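Local coordinates for putative DNA protection protein (PDB 4CYB) that probably oxidises and binds iron as a twelve-subunit Dps protein of the ferritin family, carrying Fe(III) at sites shared between subunits, at residues 2-7 / 83-88; 26-31 / 77-82; 36-41 / 114-119; 41-46 / 60-65; 122-127 / 149-154. One frame throughout, in Å; residues are numbered along the deposited sequence.

Interaction 1 of 5, residues 2-7 / 83-88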
# COMPACT_ATOMS: atom_id res chain seq x y z
N THR J 2 14.05 24.86 -36.18
CA THR J 2 12.74 24.72 -35.58
C THR J 2 11.89 23.78 -36.45
O THR J 2 11.79 23.97 -37.66
CB THR J 2 12.10 26.12 -35.43
OG1 THR J 2 12.62 26.76 -34.25
CG2 THR J 2 10.60 26.04 -35.30
N ILE J 3 11.29 22.74 -35.86
CA ILE J 3 10.33 21.95 -36.61
C ILE J 3 8.87 22.43 -36.48
O ILE J 3 8.06 22.12 -37.33
CB ILE J 3 10.51 20.41 -36.47
CG1 ILE J 3 10.33 19.91 -35.03
CG2 ILE J 3 11.86 19.97 -37.04
CD1 ILE J 3 10.49 18.40 -34.86
N GLN J 4 8.53 23.16 -35.41
CA GLN J 4 7.25 23.85 -35.30
C GLN J 4 7.49 25.12 -34.53
O GLN J 4 8.10 25.06 -33.46
CB GLN J 4 6.19 22.96 -34.60
CG GLN J 4 4.83 23.70 -34.42
CD GLN J 4 3.74 22.83 -33.82
OE1 GLN J 4 3.95 21.66 -33.52
NE2 GLN J 4 2.58 23.40 -33.62
N GLU J 5 7.01 26.26 -35.04
CA GLU J 5 7.18 27.53 -34.38
C GLU J 5 6.24 27.65 -33.23
O GLU J 5 5.09 27.19 -33.32
CB GLU J 5 6.90 28.74 -35.34
CG GLU J 5 7.87 28.83 -36.54
CD GLU J 5 9.28 29.31 -36.18
OE1 GLU J 5 9.43 30.17 -35.26
OE2 GLU J 5 10.25 28.85 -36.84
N PHE J 6 6.71 28.32 -32.17
CA PHE J 6 5.81 28.69 -31.10
C PHE J 6 4.67 29.57 -31.65
O PHE J 6 4.89 30.35 -32.61
CB PHE J 6 6.57 29.38 -29.94
CG PHE J 6 5.68 29.71 -28.77
CD1 PHE J 6 4.92 30.90 -28.76
CD2 PHE J 6 5.55 28.80 -27.70
CE1 PHE J 6 4.06 31.16 -27.71
CE2 PHE J 6 4.69 29.05 -26.66
CZ PHE J 6 3.95 30.25 -26.64
N GLY J 7 3.48 29.45 -31.08
CA GLY J 7 2.29 30.22 -31.51
C GLY J 7 1.62 29.74 -32.79
O GLY J 7 0.79 30.47 -33.34
N GLY J 83 -2.48 20.48 -30.77
CA GLY J 83 -1.54 20.65 -31.91
C GLY J 83 -0.64 21.86 -31.72
O GLY J 83 0.05 22.25 -32.63
N GLY J 84 -0.72 22.51 -30.56
CA GLY J 84 0.04 23.75 -30.29
C GLY J 84 1.40 23.47 -29.63
O GLY J 84 1.89 22.31 -29.60
N VAL J 85 2.01 24.55 -29.16
CA VAL J 85 3.31 24.51 -28.47
C VAL J 85 3.19 25.13 -27.10
O VAL J 85 2.93 26.37 -26.95
CB VAL J 85 4.43 25.19 -29.33
CG1 VAL J 85 5.83 24.97 -28.67
CG2 VAL J 85 4.38 24.61 -30.76
N ALA J 86 3.37 24.28 -26.06
CA ALA J 86 3.30 24.79 -24.66
C ALA J 86 4.52 25.66 -24.35
O ALA J 86 5.66 25.37 -24.79
CB ALA J 86 3.23 23.60 -23.68
N VAL J 87 4.31 26.73 -23.57
CA VAL J 87 5.45 27.57 -23.18
C VAL J 87 6.49 26.77 -22.36
O VAL J 87 6.12 26.01 -21.44
CB VAL J 87 5.00 28.82 -22.43
CG1 VAL J 87 4.23 28.50 -21.17
CG2 VAL J 87 6.21 29.71 -22.13
N GLY J 88 7.76 26.87 -22.74
CA GLY J 88 8.81 25.97 -22.18
C GLY J 88 9.72 26.63 -21.17
O GLY J 88 9.49 26.57 -19.98
O HOH W 1 2.22 28.26 -28.87
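Gln4 and Val85 lie alongside each other, pointing opposite ways, and the Phe6 ring meets Val85 on a slant. With CG anti to the backbone N (chi1 177°) and an extended chain, Gln4 lets NE2 donate a nearly straight hydrogen bond (164°) to Gly83 O at 3.0 Å, in the planes of both carbonyl and amide. An amide suits this buried place because it donates through NE2 and accepts through OE1, here from Arg50 of a neighbouring subunit. Val85 packs the flank of that amide, its CG2 lying 3.6 Å from Gln4 NE2. Phe6, its CG likewise anti, brings CE2 to 3.2 Å from Val85 O and CD2 to 4.0 Å from Val85 CG1. Over the centre of one Phe6 ring face sits a water that accepts from Gly7 N and donates to Val85 O. Glycine fits position 83, where phi is positive (90°) and two bonds run back into the last helical turn. The N-terminal tail is thus fastened to the Schellman motif that ends helix 54-81.

Interaction 2 of 5, residues 26-31 / 77-82. With FE (Fe (III) ion), chain B.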
# COMPACT_ATOMS: atom_id res chain seq x y z
N GLN J 26 -3.54 29.90 -27.35
CA GLN J 26 -3.14 31.22 -26.83
C GLN J 26 -3.69 31.44 -25.44
O GLN J 26 -2.93 31.91 -24.58
CB GLN J 26 -3.69 32.35 -27.72
CG GLN J 26 -3.11 32.34 -29.11
CD GLN J 26 -3.92 33.21 -30.10
OE1 GLN J 26 -3.56 33.30 -31.27
NE2 GLN J 26 -4.99 33.86 -29.63
N ARG J 27 -4.97 31.14 -25.18
CA ARG J 27 -5.51 31.36 -23.85
C ARG J 27 -4.82 30.42 -22.82
O ARG J 27 -4.48 30.84 -21.69
CB ARG J 27 -7.03 31.19 -23.76
CG ARG J 27 -7.85 32.06 -24.69
CD ARG J 27 -7.53 33.55 -24.60
NE ARG J 27 -7.62 34.07 -23.26
CZ ARG J 27 -8.68 34.70 -22.73
NH1 ARG J 27 -9.81 34.89 -23.44
NH2 ARG J 27 -8.58 35.18 -21.51
N LEU J 28 -4.62 29.16 -23.23
CA LEU J 28 -4.01 28.18 -22.29
C LEU J 28 -2.60 28.59 -21.95
O LEU J 28 -2.18 28.41 -20.78
CB LEU J 28 -4.06 26.75 -22.86
CG LEU J 28 -5.46 26.12 -22.84
CD1 LEU J 28 -5.57 24.86 -23.69
CD2 LEU J 28 -5.99 25.88 -21.42
N ASN J 29 -1.85 29.09 -22.94
CA ASN J 29 -0.48 29.47 -22.69
C ASN J 29 -0.36 30.63 -21.73
O ASN J 29 0.61 30.73 -21.00
CB ASN J 29 0.37 29.70 -23.94
CG ASN J 29 1.04 28.42 -24.42
OD1 ASN J 29 1.59 27.65 -23.62
ND2 ASN J 29 1.04 28.20 -25.73
N LYS J 30 -1.31 31.55 -21.74
CA LYS J 30 -1.27 32.64 -20.77
C LYS J 30 -1.52 32.10 -19.36
O LYS J 30 -0.80 32.47 -18.40
CB LYS J 30 -2.29 33.76 -21.14
CG LYS J 30 -2.32 34.93 -20.14
CD LYS J 30 -0.92 35.51 -19.88
CE LYS J 30 -1.04 36.88 -19.22
NZ LYS J 30 -1.91 36.89 -18.03
N VAL J 31 -2.52 31.26 -19.23
CA VAL J 31 -2.81 30.63 -17.93
C VAL J 31 -1.56 29.87 -17.47
O VAL J 31 -1.21 29.89 -16.29
CB VAL J 31 -4.03 29.69 -18.02
CG1 VAL J 31 -4.17 28.87 -16.73
CG2 VAL J 31 -5.30 30.54 -18.24
N GLU J 77 -0.08 19.72 -21.48
CA GLU J 77 -0.52 18.61 -22.30
C GLU J 77 -1.78 18.94 -23.13
O GLU J 77 -1.91 18.46 -24.25
CB GLU J 77 -0.74 17.34 -21.42
CG GLU J 77 0.67 16.75 -21.10
CD GLU J 77 0.60 15.41 -20.33
OE1 GLU J 77 -0.51 14.81 -20.25
OE2 GLU J 77 1.69 14.95 -19.89
N ARG J 78 -2.66 19.77 -22.57
CA ARG J 78 -3.83 20.21 -23.37
C ARG J 78 -3.40 21.03 -24.61
O ARG J 78 -3.93 20.83 -25.73
CB ARG J 78 -4.75 21.04 -22.50
CG ARG J 78 -6.01 21.53 -23.23
CD ARG J 78 -6.98 20.38 -23.38
NE ARG J 78 -8.16 20.67 -24.23
CZ ARG J 78 -8.96 19.71 -24.68
NH1 ARG J 78 -8.73 18.42 -24.32
NH2 ARG J 78 -10.00 20.01 -25.48
N VAL J 79 -2.46 21.97 -24.42
CA VAL J 79 -1.88 22.68 -25.55
C VAL J 79 -1.34 21.73 -26.59
O VAL J 79 -1.61 21.91 -27.80
CB VAL J 79 -0.79 23.66 -25.10
CG1 VAL J 79 -0.09 24.28 -26.31
CG2 VAL J 79 -1.38 24.73 -24.18
N GLN J 80 -0.55 20.73 -26.16
CA GLN J 80 -0.01 19.78 -27.14
C GLN J 80 -1.12 18.95 -27.85
O GLN J 80 -1.04 18.69 -29.06
CB GLN J 80 1.00 18.82 -26.45
CG GLN J 80 2.16 19.58 -25.79
CD GLN J 80 2.91 20.46 -26.79
OE1 GLN J 80 3.10 21.61 -26.52
NE2 GLN J 80 3.25 19.93 -27.96
N THR J 81 -2.13 18.56 -27.07
CA THR J 81 -3.25 17.81 -27.59
C THR J 81 -3.98 18.62 -28.69
O THR J 81 -4.55 18.02 -29.62
CB THR J 81 -4.24 17.51 -26.44
OG1 THR J 81 -3.60 16.61 -25.49
CG2 THR J 81 -5.55 16.87 -27.00
N LEU J 82 -3.97 19.94 -28.57
CA LEU J 82 -4.63 20.79 -29.61
C LEU J 82 -3.69 21.06 -30.78
O LEU J 82 -4.07 21.81 -31.71
CB LEU J 82 -5.07 22.12 -28.95
CG LEU J 82 -6.12 21.92 -27.85
CD1 LEU J 82 -6.26 23.20 -27.05
CD2 LEU J 82 -7.50 21.55 -28.40
FE FE B . 2.68 14.56 -17.90
O HOH W 2 3.85 14.48 -15.84
O HOH W 3 2.99 12.26 -18.05
O HOH W 4 0.78 13.47 -16.97
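Leu28, on the antiparallel helix 18-48, reaches across to helix 54-81 with every part of its contact made by carbon. Its CB lies 3.6 Å from Val79 CG2, where the two backbones are nearest. CG then stands anti to the carbonyl carbon (chi1 -74°), and this turn carries CD1 onward to two partners. One is the aliphatic stem of Arg78, with Leu28 CD1 only 3.4 Å from Arg78 CG; the other is Leu82, whose CD1 lies 3.8 Å from Leu28 CD1, the two crossing at about a right angle. A branched leucine suits this spot, since Thr142 and Leu146 of helix 140-164 also pack on it. Arginine serves position 78 because its stem is greasy while its guanidinium forms salt bridges with Asp139 and with Glu155 of a neighbouring subunit. Asn29 lays ND2 against Val79 CG1; its ND2 donates to Val85 O and its OD1 accepts from Val87 N, in the loop after helix 54-81. On another side of helix 54-81, the extended Glu77 places OE2 2.2 Å from the iron. Asp73, three waters and His46 of another subunit also take part, which makes this the intersubunit iron site characteristic of Dps proteins, consistent with a ferroxidase centre.

Interaction 3 of 5, residues 36-41 / 114-119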
# COMPACT_ATOMS: atom_id res chain seq x y z
N ARG J 36 2.89 28.91 -13.98
CA ARG J 36 4.36 28.74 -13.73
C ARG J 36 4.94 29.71 -12.69
O ARG J 36 5.66 29.29 -11.76
CB ARG J 36 5.17 28.79 -15.02
CG ARG J 36 4.84 27.69 -16.01
CD ARG J 36 5.75 26.51 -15.72
NE ARG J 36 7.17 26.82 -15.86
CZ ARG J 36 7.80 26.83 -17.04
NH1 ARG J 36 7.11 26.58 -18.16
NH2 ARG J 36 9.09 27.15 -17.11
N ILE J 37 4.56 31.00 -12.77
CA ILE J 37 5.07 31.95 -11.77
C ILE J 37 4.48 31.61 -10.37
O ILE J 37 5.17 31.68 -9.37
CB ILE J 37 4.64 33.41 -12.15
CG1 ILE J 37 5.19 33.72 -13.56
CG2 ILE J 37 5.10 34.41 -11.09
CD1 ILE J 37 6.71 33.69 -13.61
N LEU J 38 3.21 31.24 -10.33
CA LEU J 38 2.52 30.98 -9.07
C LEU J 38 3.10 29.72 -8.40
O LEU J 38 3.35 29.73 -7.19
CB LEU J 38 1.00 30.85 -9.28
CG LEU J 38 0.26 30.54 -7.97
CD1 LEU J 38 0.64 31.55 -6.88
CD2 LEU J 38 -1.26 30.59 -8.27
N HIS J 39 3.44 28.72 -9.21
CA HIS J 39 4.10 27.52 -8.64
C HIS J 39 5.40 27.95 -7.95
O HIS J 39 5.72 27.55 -6.83
CB HIS J 39 4.41 26.49 -9.75
CG HIS J 39 5.36 25.41 -9.26
ND1 HIS J 39 4.95 24.34 -8.50
CD2 HIS J 39 6.72 25.36 -9.30
CE1 HIS J 39 6.05 23.60 -8.15
NE2 HIS J 39 7.12 24.21 -8.64
N ASP J 40 6.21 28.72 -8.68
CA ASP J 40 7.49 29.16 -8.18
C ASP J 40 7.35 30.13 -7.00
O ASP J 40 8.19 30.13 -6.12
CB ASP J 40 8.31 29.76 -9.33
CG ASP J 40 8.87 28.66 -10.28
OD1 ASP J 40 8.77 27.41 -9.97
OD2 ASP J 40 9.43 29.03 -11.35
N LEU J 41 6.28 30.92 -6.94
CA LEU J 41 6.04 31.72 -5.72
C LEU J 41 5.72 30.82 -4.50
O LEU J 41 6.21 31.05 -3.40
CB LEU J 41 4.84 32.69 -5.94
CG LEU J 41 5.05 33.99 -6.72
CD1 LEU J 41 3.66 34.62 -6.76
CD2 LEU J 41 6.06 34.85 -5.94
N SER J 114 -0.27 37.83 0.87
CA SER J 114 -1.00 38.78 -0.02
C SER J 114 -0.60 38.67 -1.50
O SER J 114 -1.47 38.77 -2.38
CB SER J 114 -0.74 40.21 0.45
OG SER J 114 -1.44 40.36 1.67
N ARG J 115 0.70 38.49 -1.77
CA ARG J 115 1.19 38.33 -3.14
C ARG J 115 0.60 37.06 -3.79
O ARG J 115 0.24 37.08 -4.97
CB ARG J 115 2.73 38.29 -3.18
CG ARG J 115 3.26 38.24 -4.60
CD ARG J 115 4.80 38.42 -4.59
NE ARG J 115 5.27 39.69 -4.01
CZ ARG J 115 5.24 40.89 -4.63
NH1 ARG J 115 4.76 41.04 -5.86
NH2 ARG J 115 5.71 41.96 -3.98
N LEU J 116 0.55 35.95 -3.04
CA LEU J 116 -0.11 34.72 -3.51
C LEU J 116 -1.57 35.01 -3.85
O LEU J 116 -2.02 34.64 -4.93
CB LEU J 116 0.00 33.65 -2.43
CG LEU J 116 1.42 33.07 -2.17
CD1 LEU J 116 1.28 32.11 -0.97
CD2 LEU J 116 1.97 32.31 -3.36
N LEU J 117 -2.29 35.75 -2.97
CA LEU J 117 -3.71 36.04 -3.23
C LEU J 117 -3.91 36.87 -4.48
O LEU J 117 -4.83 36.62 -5.30
CB LEU J 117 -4.37 36.75 -2.05
CG LEU J 117 -4.53 35.93 -0.75
CD1 LEU J 117 -5.30 36.78 0.27
CD2 LEU J 117 -5.27 34.60 -1.00
N GLU J 118 -3.01 37.85 -4.66
CA GLU J 118 -3.01 38.62 -5.90
C GLU J 118 -2.77 37.81 -7.16
O GLU J 118 -3.42 38.05 -8.19
CB GLU J 118 -2.03 39.81 -5.81
CG GLU J 118 -2.58 40.90 -4.92
CD GLU J 118 -1.64 42.09 -4.70
OE1 GLU J 118 -1.08 42.64 -5.69
OE2 GLU J 118 -1.47 42.50 -3.52
N ALA J 119 -1.82 36.85 -7.11
CA ALA J 119 -1.61 35.96 -8.24
C ALA J 119 -2.86 35.08 -8.50
O ALA J 119 -3.27 34.89 -9.65
CB ALA J 119 -0.29 35.14 -8.09
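Two long antiparallel helices of the ferritin-like four-helix bundle, 18-48 and 109-136, meet here largely through leucine and alanine, their local axes 10.5 Å apart and inclined at 161°. Leu116 is central: with CG anti to the carbonyl carbon, it brings CD2 between two residues of the facing helix, 3.8 Å from Leu38 CD1 and 3.9 Å from Leu41 CB. Leu38 meets it at about a right angle, because its own CG is anti to the backbone N (chi1 179°) and so swings CD1 across the interface. The same Leu38 CD1 rests 3.9 Å from Ala119 CB, and the short alanine side chain lets the backbones come nearest at this point. In the bundle, helix 109-136 runs parallel to helix 54-81, and the long crossover joining them makes helix 18-48 an antiparallel neighbour of both. Leu116 accordingly also packs on Leu61 of helix 54-81, as well as on Tyr42 and Tyr45. Farther along, Leu41 CD2 lies 4.0 Å from Arg115 CD, the two chains crossing at about a right angle. Arginine can present methylenes here because its chain bends at chi3, turning NE to a salt bridge with Glu107, while Pro102 and Pro103 pack against it.

Interaction 4 of 5, residues 41-46 / 60-65. With FE (Fe (III) ion), chain V.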
# COMPACT_ATOMS: atom_id res chain seq x y z
N LEU J 41 6.28 30.92 -6.94
CA LEU J 41 6.04 31.72 -5.72
C LEU J 41 5.72 30.82 -4.50
O LEU J 41 6.21 31.05 -3.40
CB LEU J 41 4.84 32.69 -5.94
CG LEU J 41 5.05 33.99 -6.72
CD1 LEU J 41 3.66 34.62 -6.76
CD2 LEU J 41 6.06 34.85 -5.94
N TYR J 42 4.94 29.76 -4.70
CA TYR J 42 4.60 28.91 -3.59
C TYR J 42 5.88 28.19 -3.12
O TYR J 42 6.10 28.09 -1.93
CB TYR J 42 3.55 27.87 -4.02
CG TYR J 42 2.18 28.29 -3.69
CD1 TYR J 42 1.78 28.40 -2.36
CD2 TYR J 42 1.26 28.59 -4.72
CE1 TYR J 42 0.50 28.76 -2.04
CE2 TYR J 42 -0.03 28.98 -4.41
CZ TYR J 42 -0.38 29.07 -3.07
OH TYR J 42 -1.66 29.42 -2.71
N LYS J 43 6.74 27.71 -4.04
CA LYS J 43 8.02 27.07 -3.62
C LYS J 43 8.98 28.09 -2.95
O LYS J 43 9.56 27.83 -1.91
CB LYS J 43 8.78 26.40 -4.80
CG LYS J 43 8.11 25.14 -5.38
CD LYS J 43 7.86 24.03 -4.31
CE LYS J 43 9.20 23.56 -3.67
NZ LYS J 43 8.89 22.32 -2.91
N LYS J 44 9.07 29.29 -3.51
CA LYS J 44 9.82 30.38 -2.85
C LYS J 44 9.42 30.57 -1.39
O LYS J 44 10.28 30.60 -0.50
CB LYS J 44 9.74 31.70 -3.66
CG LYS J 44 10.45 32.96 -3.04
CD LYS J 44 10.02 34.25 -3.80
CE LYS J 44 10.44 35.58 -3.12
NZ LYS J 44 11.91 35.79 -3.32
N TYR J 45 8.13 30.68 -1.11
CA TYR J 45 7.69 30.97 0.23
C TYR J 45 7.74 29.69 1.11
O TYR J 45 7.94 29.80 2.28
CB TYR J 45 6.28 31.56 0.15
CG TYR J 45 6.26 32.91 -0.57
CD1 TYR J 45 7.38 33.80 -0.47
CD2 TYR J 45 5.15 33.33 -1.29
CE1 TYR J 45 7.39 35.05 -1.09
CE2 TYR J 45 5.17 34.56 -1.97
CZ TYR J 45 6.26 35.42 -1.85
OH TYR J 45 6.21 36.63 -2.49
N HIS J 46 7.57 28.50 0.53
CA HIS J 46 7.81 27.21 1.25
C HIS J 46 9.23 27.26 1.79
O HIS J 46 9.44 26.88 2.95
CB HIS J 46 7.63 26.06 0.24
CG HIS J 46 8.09 24.67 0.71
ND1 HIS J 46 7.40 23.96 1.62
CD2 HIS J 46 9.14 23.86 0.28
CE1 HIS J 46 7.95 22.70 1.75
NE2 HIS J 46 9.04 22.65 0.95
N LEU J 60 1.63 23.83 4.12
CA LEU J 60 0.50 24.30 3.32
C LEU J 60 0.97 24.81 1.98
O LEU J 60 0.36 24.50 0.94
CB LEU J 60 -0.20 25.46 4.05
CG LEU J 60 -1.37 26.04 3.23
CD1 LEU J 60 -2.52 25.04 3.02
CD2 LEU J 60 -1.87 27.27 3.96
N LEU J 61 2.07 25.56 1.98
CA LEU J 61 2.57 26.09 0.71
C LEU J 61 3.07 24.96 -0.19
O LEU J 61 2.89 25.02 -1.40
CB LEU J 61 3.70 27.11 0.95
CG LEU J 61 3.27 28.32 1.82
CD1 LEU J 61 4.43 29.21 2.23
CD2 LEU J 61 2.24 29.16 1.16
N ASP J 62 3.70 23.93 0.39
CA ASP J 62 4.06 22.80 -0.45
C ASP J 62 2.86 22.03 -1.02
O ASP J 62 2.94 21.51 -2.14
CB ASP J 62 4.98 21.85 0.31
CG ASP J 62 5.98 21.20 -0.59
OD1 ASP J 62 6.40 21.80 -1.61
OD2 ASP J 62 6.37 20.10 -0.23
N LYS J 63 1.76 21.93 -0.25
CA LYS J 63 0.59 21.23 -0.71
C LYS J 63 0.09 22.01 -1.94
O LYS J 63 -0.23 21.43 -2.97
CB LYS J 63 -0.46 21.25 0.39
CG LYS J 63 -1.78 20.60 -0.08
CD LYS J 63 -2.88 20.93 0.93
CE LYS J 63 -4.13 20.14 0.54
NZ LYS J 63 -4.99 20.87 -0.45
N HIS J 64 0.05 23.34 -1.80
CA HIS J 64 -0.43 24.14 -2.95
C HIS J 64 0.50 24.11 -4.15
O HIS J 64 0.02 23.99 -5.31
CB HIS J 64 -0.74 25.61 -2.56
CG HIS J 64 -1.88 25.74 -1.64
ND1 HIS J 64 -2.42 26.95 -1.32
CD2 HIS J 64 -2.66 24.78 -1.02
CE1 HIS J 64 -3.44 26.76 -0.49
NE2 HIS J 64 -3.62 25.44 -0.34
N ALA J 65 1.82 24.11 -3.92
CA ALA J 65 2.79 24.00 -5.03
C ALA J 65 2.57 22.69 -5.78
O ALA J 65 2.56 22.68 -7.01
CB ALA J 65 4.22 24.03 -4.49
FE FE V . 10.56 20.70 0.86
O HOH W 5 8.99 19.86 -0.75
O HOH W 6 9.38 20.14 2.81
O HOH W 7 11.23 18.47 1.54
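His46, with CG anti to the backbone N (chi1 169°), and Lys43, its chain bent at chi2 and chi3, bring an imidazole face and an ammonium group to Asp62. The carboxylate stacks over one face of the imidazole, their planes 15° apart and Asp62 CG 3.4 Å from His46 CE1. Lys43 NZ forms a salt bridge to Asp62 OD1 at 2.9 Å and hydrogen-bonds Asp73 OD1 of a neighbouring subunit. Histidine suits its place because ND1 donates to His58 O, leaving NE2 to bind iron at 2.5 Å. Asp73 and Glu77 of that subunit bind the same metal, giving the shared site typical of Dps, where Lys43 and Asp62 are second-shell: Asp62 OD2 accepts from an iron-bound water. Its negative charge probably offsets the positive one of Lys43. Farther along, His64 ND1 donates to Tyr42 OH at 2.9 Å, the hydroxyl position being less certain. His64 CB makes a CH-pi contact over one face of the Tyr42 ring, whose edge Leu61 CD2 meets. Small Ala65 packs CB against Lys43 CD.

Interaction 5 of 5, residues 122-127 / 149-154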
# COMPACT_ATOMS: atom_id res chain seq x y z
N LEU J 122 -5.59 37.17 -10.23
CA LEU J 122 -5.21 37.38 -11.62
C LEU J 122 -5.59 36.19 -12.52
O LEU J 122 -6.29 36.32 -13.56
CB LEU J 122 -3.70 37.65 -11.67
CG LEU J 122 -3.10 38.12 -12.97
CD1 LEU J 122 -1.87 38.99 -12.70
CD2 LEU J 122 -2.83 36.92 -13.89
N ILE J 123 -5.13 34.98 -12.10
CA ILE J 123 -5.46 33.74 -12.78
C ILE J 123 -6.97 33.46 -12.80
O ILE J 123 -7.51 33.09 -13.85
CB ILE J 123 -4.65 32.56 -12.12
CG1 ILE J 123 -3.16 32.81 -12.40
CG2 ILE J 123 -5.07 31.23 -12.74
CD1 ILE J 123 -2.20 31.84 -11.67
N LEU J 124 -7.66 33.66 -11.68
CA LEU J 124 -9.15 33.42 -11.63
C LEU J 124 -9.88 34.37 -12.64
O LEU J 124 -10.75 33.91 -13.41
CB LEU J 124 -9.69 33.64 -10.20
CG LEU J 124 -9.31 32.51 -9.23
CD1 LEU J 124 -9.70 32.86 -7.81
CD2 LEU J 124 -10.01 31.20 -9.60
N THR J 125 -9.45 35.63 -12.70
CA THR J 125 -10.08 36.59 -13.65
C THR J 125 -9.89 36.13 -15.12
O THR J 125 -10.84 36.06 -15.90
CB THR J 125 -9.54 38.00 -13.40
OG1 THR J 125 -9.87 38.36 -12.04
CG2 THR J 125 -10.18 39.02 -14.37
N GLU J 126 -8.67 35.75 -15.44
CA GLU J 126 -8.32 35.21 -16.76
C GLU J 126 -9.09 33.93 -17.08
O GLU J 126 -9.54 33.74 -18.19
CB GLU J 126 -6.83 34.87 -16.82
CG GLU J 126 -5.95 36.07 -17.08
CD GLU J 126 -5.51 36.23 -18.53
OE1 GLU J 126 -6.00 35.50 -19.47
OE2 GLU J 126 -4.65 37.13 -18.70
N CYS J 127 -9.20 33.03 -16.10
CA CYS J 127 -9.92 31.77 -16.28
C CYS J 127 -11.38 31.92 -16.60
O CYS J 127 -11.87 31.21 -17.44
CB CYS J 127 -9.92 30.93 -15.01
SG CYS J 127 -8.52 29.82 -14.94
N GLU J 149 -10.72 22.21 -13.12
CA GLU J 149 -9.38 22.12 -12.53
C GLU J 149 -8.74 23.45 -12.15
O GLU J 149 -8.45 23.67 -10.97
CB GLU J 149 -8.48 21.30 -13.45
CG GLU J 149 -9.15 19.94 -13.65
CD GLU J 149 -8.34 18.94 -14.41
OE1 GLU J 149 -7.13 18.82 -14.12
OE2 GLU J 149 -8.92 18.27 -15.29
N VAL J 150 -8.47 24.32 -13.14
CA VAL J 150 -7.75 25.56 -12.89
C VAL J 150 -8.53 26.43 -11.94
O VAL J 150 -8.04 26.85 -10.91
CB VAL J 150 -7.36 26.31 -14.17
CG1 VAL J 150 -6.52 27.54 -13.79
CG2 VAL J 150 -6.53 25.40 -15.09
N LEU J 151 -9.77 26.73 -12.32
CA LEU J 151 -10.59 27.63 -11.51
C LEU J 151 -10.86 27.09 -10.13
O LEU J 151 -10.57 27.76 -9.13
CB LEU J 151 -11.92 27.91 -12.23
CG LEU J 151 -12.73 29.07 -11.67
CD1 LEU J 151 -12.19 30.40 -12.21
CD2 LEU J 151 -14.17 28.92 -12.12
N ARG J 152 -11.40 25.88 -10.05
CA ARG J 152 -11.72 25.36 -8.76
C ARG J 152 -10.51 25.21 -7.82
O ARG J 152 -10.61 25.46 -6.60
CB ARG J 152 -12.47 24.06 -8.89
CG ARG J 152 -13.95 24.38 -9.30
CD ARG J 152 -14.80 23.14 -9.30
NE ARG J 152 -14.89 22.51 -7.96
CZ ARG J 152 -15.33 21.26 -7.78
NH1 ARG J 152 -15.72 20.54 -8.81
NH2 ARG J 152 -15.38 20.73 -6.54
N THR J 153 -9.38 24.76 -8.38
CA THR J 153 -8.19 24.67 -7.52
C THR J 153 -7.70 26.02 -7.02
O THR J 153 -7.37 26.15 -5.85
CB THR J 153 -6.98 24.02 -8.24
OG1 THR J 153 -7.37 22.70 -8.58
CG2 THR J 153 -5.77 23.97 -7.32
N ASN J 154 -7.62 27.02 -7.90
CA ASN J 154 -7.22 28.34 -7.43
C ASN J 154 -8.18 28.96 -6.43
O ASN J 154 -7.72 29.64 -5.49
CB ASN J 154 -7.01 29.26 -8.60
CG ASN J 154 -5.66 29.02 -9.25
OD1 ASN J 154 -4.61 29.45 -8.70
ND2 ASN J 154 -5.66 28.34 -10.37
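Segments 122-127 and 149-154 run antiparallel at 146° with axes 9.6 Å apart, the second with a wider pi-type turn at 149-151. Leu124 CD2 presses on Leu151 CD1 at 3.5 Å, tighter than normal carbon contact, the two crossing at about a right angle. Leu151 reaches there because its CG is anti to the backbone N; its CD1 also lies 3.6 Å from Cys127 CB. Cys127 SG lies only 3.2 Å from Val150 CG1, a crowded contact in which a small side chain suits. Asn154 lies alongside Leu124, pointing the other way, its CB 3.7 Å from Leu124 CD2, while branched Ile123 sets CG2 3.8 Å from Asn154 ND2. That amide folds back on its own helix: ND2 donates to Val150 O at 2.9 Å, from above the carbonyl plane, and OD1 accepts from Gln68. No hydrogen bond joins the two segments, so the contact between them is one of packing, and a buried asparagine is tolerated because both ends of its amide have partners.

Overall arrangement
Interactions 2 to 5 lie in the four-helix bundle; interaction 1 lies towards its end, its centre about 20 Å from that of the chain, touching interaction 2 through Asn29 and Gln80. Along the chain, interaction 4 falls between the segments of interaction 2, and these between those of interaction 1; the segments of interaction 3 alternate with those of 1 and 2, and interaction 5 opens last. Helix 18-48 serves interactions 2, 3 and 4. Interaction 3 shares Leu41 with 4, centres about 9 Å apart, and helix 109-136 with 5, which Leu38 touches. Interactions 2 and 4, centres about 24 Å apart, hold Glu77 and His46 of two iron sites, both shared with the same neighbouring subunit.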